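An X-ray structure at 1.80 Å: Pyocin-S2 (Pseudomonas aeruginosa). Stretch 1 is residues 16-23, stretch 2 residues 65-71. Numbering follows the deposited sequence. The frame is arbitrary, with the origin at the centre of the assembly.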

ATOM      1  N   PRO B  16     -19.225  -7.375   7.716  1.00 22.88           N
ATOM      2  CA  PRO B  16     -19.003  -6.205   8.580  1.00 23.87           C
ATOM      3  C   PRO B  16     -17.612  -6.276   9.198  1.00 24.95           C
ATOM      4  O   PRO B  16     -17.215  -7.328   9.685  1.00 22.96           O
ATOM      5  N   VAL B  17     -16.903  -5.168   9.214  1.00 24.80           N
ATOM      6  CA  VAL B  17     -15.583  -5.152   9.771  1.00 25.10           C
ATOM      7  C   VAL B  17     -15.404  -4.095  10.826  1.00 27.75           C
ATOM      8  O   VAL B  17     -16.229  -3.204  11.010  1.00 27.65           O
ATOM      9  N   SER B  18     -14.289  -4.233  11.507  1.00 29.79           N
ATOM     10  CA  SER B  18     -13.926  -3.411  12.642  1.00 35.23           C
ATOM     11  C   SER B  18     -13.180  -2.114  12.307  1.00 31.96           C
ATOM     12  O   SER B  18     -12.922  -1.755  11.121  1.00 29.40           O
ATOM     13  N   GLY B  19     -12.753  -1.446  13.380  1.00 30.04           N
ATOM     14  CA  GLY B  19     -11.862  -0.292  13.229  1.00 32.28           C
ATOM     15  C   GLY B  19     -10.422  -0.598  12.787  1.00 30.82           C
ATOM     16  O   GLY B  19      -9.644   0.333  12.575  1.00 33.97           O
ATOM     17  N   ASN B  20     -10.018  -1.857  12.691  1.00 29.15           N
ATOM     18  CA  ASN B  20      -8.680  -2.149  12.149  1.00 25.96           C
ATOM     19  C   ASN B  20      -8.792  -3.277  11.121  1.00 24.46           C
ATOM     20  O   ASN B  20      -8.343  -4.421  11.327  1.00 24.90           O
ATOM     21  N   TRP B  21      -9.463  -2.990   9.995  1.00 20.32           N
ATOM     22  CA  TRP B  21      -9.756  -4.004   9.001  1.00 18.91           C
ATOM     23  C   TRP B  21      -8.587  -4.847   8.570  1.00 18.90           C
ATOM     24  O   TRP B  21      -8.630  -6.100   8.628  1.00 19.80           O
ATOM     25  N   LEU B  22      -7.527  -4.183   8.154  1.00 17.26           N
ATOM     26  CA  LEU B  22      -6.343  -4.833   7.600  1.00 18.67           C
ATOM     27  C   LEU B  22      -5.432  -5.486   8.648  1.00 19.96           C
ATOM     28  O   LEU B  22      -4.548  -6.257   8.291  1.00 19.61           O
ATOM     29  N   GLY B  23      -5.750  -5.301   9.901  1.00 23.63           N
ATOM     30  CA  GLY B  23      -5.109  -6.114  10.990  1.00 25.75           C
ATOM     31  C   GLY B  23      -5.314  -7.597  10.730  1.00 28.04           C
ATOM     32  O   GLY B  23      -4.414  -8.406  11.011  1.00 29.14           O
ATOM     33  N   GLU B  65     -15.838   5.383   6.675  1.00 25.19           N
ATOM     34  CA  GLU B  65     -15.321   4.659   7.835  1.00 26.32           C
ATOM     35  C   GLU B  65     -13.919   4.073   7.634  1.00 23.30           C
ATOM     36  O   GLU B  65     -13.013   4.234   8.498  1.00 24.20           O
ATOM     37  N   LEU B  66     -13.728   3.353   6.542  1.00 20.90           N
ATOM     38  CA  LEU B  66     -12.453   2.709   6.270  1.00 20.01           C
ATOM     39  C   LEU B  66     -11.367   3.702   6.001  1.00 19.62           C
ATOM     40  O   LEU B  66     -10.236   3.459   6.348  1.00 18.13           O
ATOM     41  N   SER B  67     -11.667   4.832   5.381  1.00 19.17           N
ATOM     42  CA  SER B  67     -10.577   5.784   5.088  1.00 20.57           C
ATOM     43  C   SER B  67      -9.929   6.360   6.336  1.00 21.68           C
ATOM     44  O   SER B  67      -8.786   6.730   6.281  1.00 24.26           O
ATOM     45  N   LYS B  68     -10.602   6.332   7.464  1.00 22.78           N
ATOM     46  CA  LYS B  68      -9.968   6.716   8.741  1.00 25.61           C
ATOM     47  C   LYS B  68      -8.807   5.800   9.197  1.00 23.82           C
ATOM     48  O   LYS B  68      -7.994   6.198  10.054  1.00 24.34           O
ATOM     49  N   GLN B  69      -8.698   4.601   8.618  1.00 21.77           N
ATOM     50  CA  GLN B  69      -7.718   3.622   9.029  1.00 20.88           C
ATOM     51  C   GLN B  69      -6.439   3.728   8.240  1.00 20.52           C
ATOM     52  O   GLN B  69      -5.570   2.843   8.358  1.00 20.63           O
ATOM     53  N   PHE B  70      -6.366   4.714   7.351  1.00 17.90           N
ATOM     54  CA  PHE B  70      -5.229   4.885   6.455  1.00 18.49           C
ATOM     55  C   PHE B  70      -4.680   6.273   6.577  1.00 19.58           C
ATOM     56  O   PHE B  70      -5.448   7.214   6.648  1.00 21.84           O
ATOM     57  N   ASN B  71      -3.351   6.409   6.559  1.00 18.13           N
ATOM     58  CA  ASN B  71      -2.794   7.718   6.669  1.00 17.96           C
ATOM     59  C   ASN B  71      -2.801   8.450   5.346  1.00 18.66           C
ATOM     60  O   ASN B  71      -3.122   7.880   4.315  1.00 16.97           O
TER

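What holds the loop of stretch 1 against stretch 2? The polar part of the answer is one side chain, Gln69, whose CA-to-CB bond points toward the other stretch. With chi1 m and chi2 t it is extended, and its amide meets the backbone between Ser18 and Trp21. Gln69 NE2 donates to Ser18 O at 2.9 Å, while Gln69 OE1 accepts from Trp21 N at 2.7 Å. One primary amide therefore satisfies a carbonyl and an NH three residues apart, using its donor end for the first and its acceptor end for the second.

Are the other polar groups around this amide satisfied as well? Gln69 OE1 takes a second hydrogen bond, from water 1 at 2.7 Å, and the same water accepts from Leu22 N at 3.1 Å. The successive NH groups of Trp21 and Leu22 thus both serve the glutamine oxygen, one directly and one through the water. Gly19 O is different: it lies 3.2 Å from Gln69 NE2, but the angle is too poor for a hydrogen bond. Glycine has no side chain here, and it meets the amide through its backbone.

How is the loop kept in shape to receive the glutamine? Ser18, chi1 p, points away from stretch 2, and its OG accepts from Asn20 N at 3.2 Å. Asn20, chi1 t, also points away, while its backbone O accepts from Gly23 N at 3.1 Å where the chain enters a 3-10 segment. Across the contact, Gln69 N donates to Leu66 O at 3.0 Å, so the backbone NH of the glutamine is satisfied within its own stretch. Nearby, out of contact with stretch 1, Lys68 NZ forms a salt bridge with Glu65 OE1 at 3.0 Å.

What do the apolar side chains add? Val17 (m), Trp21 (t) and Leu22 (m, t) point toward stretch 2. Leu66 (m, t) and Phe70 (m) leave their backbone sideways, but their ends come nearer. Leu66 CD2 touches both Val17 CG2, at 4.1 Å, and Trp21 CE3, at 3.9 Å. Phe70 CZ approaches Leu22 CD1 at 3.6 Å and Trp21 CZ3 at 4.1 Å, and both neighbours lie at the edge of the phenylalanine ring. The buried indole therefore touches both Leu66 and Phe70, and its polar atom is not left unpaired, since Trp21 NE1 is hydrogen-bonded elsewhere in the structure.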

ATOM      1  CB  PRO B  16     -20.090  -6.336   9.666  1.00 26.15           C
ATOM      2  CG  PRO B  16     -20.430  -7.775   9.701  1.00 25.77           C
ATOM      3  CD  PRO B  16     -20.211  -8.338   8.303  1.00 25.34           C
ATOM      4  CB  VAL B  17     -14.492  -4.961   8.699  1.00 24.16           C
ATOM      5  CG1 VAL B  17     -14.595  -6.077   7.679  1.00 23.77           C
ATOM      6  CG2 VAL B  17     -14.574  -3.601   8.058  1.00 24.72           C
ATOM      7  CB  SER B  18     -13.012  -4.271  13.566  1.00 37.47           C
ATOM      8  OG  SER B  18     -11.725  -4.537  12.961  1.00 37.53           O
ATOM      9  CB  ASN B  20      -7.769  -2.523  13.312  1.00 30.73           C
ATOM     10  CG  ASN B  20      -6.371  -2.869  12.879  1.00 32.16           C
ATOM     11  OD1 ASN B  20      -5.922  -2.432  11.833  1.00 32.41           O
ATOM     12  ND2 ASN B  20      -5.683  -3.694  13.675  1.00 32.46           N
ATOM     13  CB  TRP B  21     -10.458  -3.323   7.817  1.00 19.06           C
ATOM     14  CG  TRP B  21     -10.599  -4.103   6.588  1.00 18.27           C
ATOM     15  CD1 TRP B  21     -11.086  -5.359   6.475  1.00 18.44           C
ATOM     16  CD2 TRP B  21     -10.268  -3.670   5.267  1.00 17.01           C
ATOM     17  NE1 TRP B  21     -11.030  -5.754   5.176  1.00 19.16           N
ATOM     18  CE2 TRP B  21     -10.550  -4.746   4.403  1.00 16.65           C
ATOM     19  CE3 TRP B  21      -9.751  -2.470   4.724  1.00 17.47           C
ATOM     20  CZ2 TRP B  21     -10.326  -4.686   3.014  1.00 17.03           C
ATOM     21  CZ3 TRP B  21      -9.573  -2.396   3.350  1.00 16.82           C
ATOM     22  CH2 TRP B  21      -9.843  -3.487   2.506  1.00 16.06           C
ATOM     23  CB  LEU B  22      -5.544  -3.912   6.657  1.00 18.44           C
ATOM     24  CG  LEU B  22      -6.334  -3.619   5.370  1.00 18.76           C
ATOM     25  CD1 LEU B  22      -5.507  -2.805   4.415  1.00 21.21           C
ATOM     26  CD2 LEU B  22      -6.929  -4.816   4.633  1.00 19.12           C
ATOM     27  CB  GLU B  65     -16.333   3.612   8.328  1.00 31.46           C
ATOM     28  CG  GLU B  65     -17.563   4.242   9.009  1.00 37.41           C
ATOM     29  CD  GLU B  65     -17.184   5.204  10.161  1.00 44.79           C
ATOM     30  OE1 GLU B  65     -16.331   4.856  11.036  1.00 42.09           O
ATOM     31  OE2 GLU B  65     -17.734   6.337  10.193  1.00 50.61           O
ATOM     32  CB  LEU B  66     -12.576   1.801   5.046  1.00 20.77           C
ATOM     33  CG  LEU B  66     -13.486   0.593   5.231  1.00 22.91           C
ATOM     34  CD1 LEU B  66     -13.890  -0.027   3.886  1.00 22.96           C
ATOM     35  CD2 LEU B  66     -12.786  -0.427   6.152  1.00 23.48           C
ATOM     36  CB  SER B  67     -11.066   6.921   4.163  1.00 21.74           C
ATOM     37  OG  SER B  67     -11.980   7.702   4.861  1.00 23.31           O
ATOM     38  CB  LYS B  68     -11.027   6.810   9.874  1.00 29.82           C
ATOM     39  CG  LYS B  68     -12.207   7.666   9.465  1.00 33.81           C
ATOM     40  CD  LYS B  68     -13.105   8.136  10.587  1.00 39.66           C
ATOM     41  CE  LYS B  68     -13.852   7.012  11.276  1.00 42.06           C
ATOM     42  NZ  LYS B  68     -15.122   7.514  11.897  1.00 46.68           N
ATOM     43  CB  GLN B  69      -8.292   2.191   8.911  1.00 20.58           C
ATOM     44  CG  GLN B  69      -9.646   2.040   9.639  1.00 22.27           C
ATOM     45  CD  GLN B  69     -10.244   0.621   9.606  1.00 22.99           C
ATOM     46  OE1 GLN B  69      -9.592  -0.339   9.301  1.00 23.56           O
ATOM     47  NE2 GLN B  69     -11.477   0.514   9.983  1.00 25.48           N
ATOM     48  CB  PHE B  70      -5.607   4.611   4.975  1.00 18.39           C
ATOM     49  CG  PHE B  70      -6.035   3.191   4.756  1.00 17.33           C
ATOM     50  CD1 PHE B  70      -5.154   2.246   4.451  1.00 16.98           C
ATOM     51  CD2 PHE B  70      -7.395   2.821   4.896  1.00 17.53           C
ATOM     52  CE1 PHE B  70      -5.553   0.900   4.288  1.00 17.18           C
ATOM     53  CE2 PHE B  70      -7.785   1.514   4.775  1.00 17.57           C
ATOM     54  CZ  PHE B  70      -6.869   0.542   4.449  1.00 16.94           C
ATOM     55  CB  ASN B  71      -1.388   7.677   7.329  1.00 18.74           C
ATOM     56  CG  ASN B  71      -0.265   7.490   6.344  1.00 18.55           C
ATOM     57  OD1 ASN B  71      -0.409   6.790   5.382  1.00 18.16           O
ATOM     58  ND2 ASN B  71       0.897   8.133   6.610  1.00 18.78           N
TER
HETATM   59  O   HOH W   1      -7.472  -1.121   7.824  1.00 20.24           O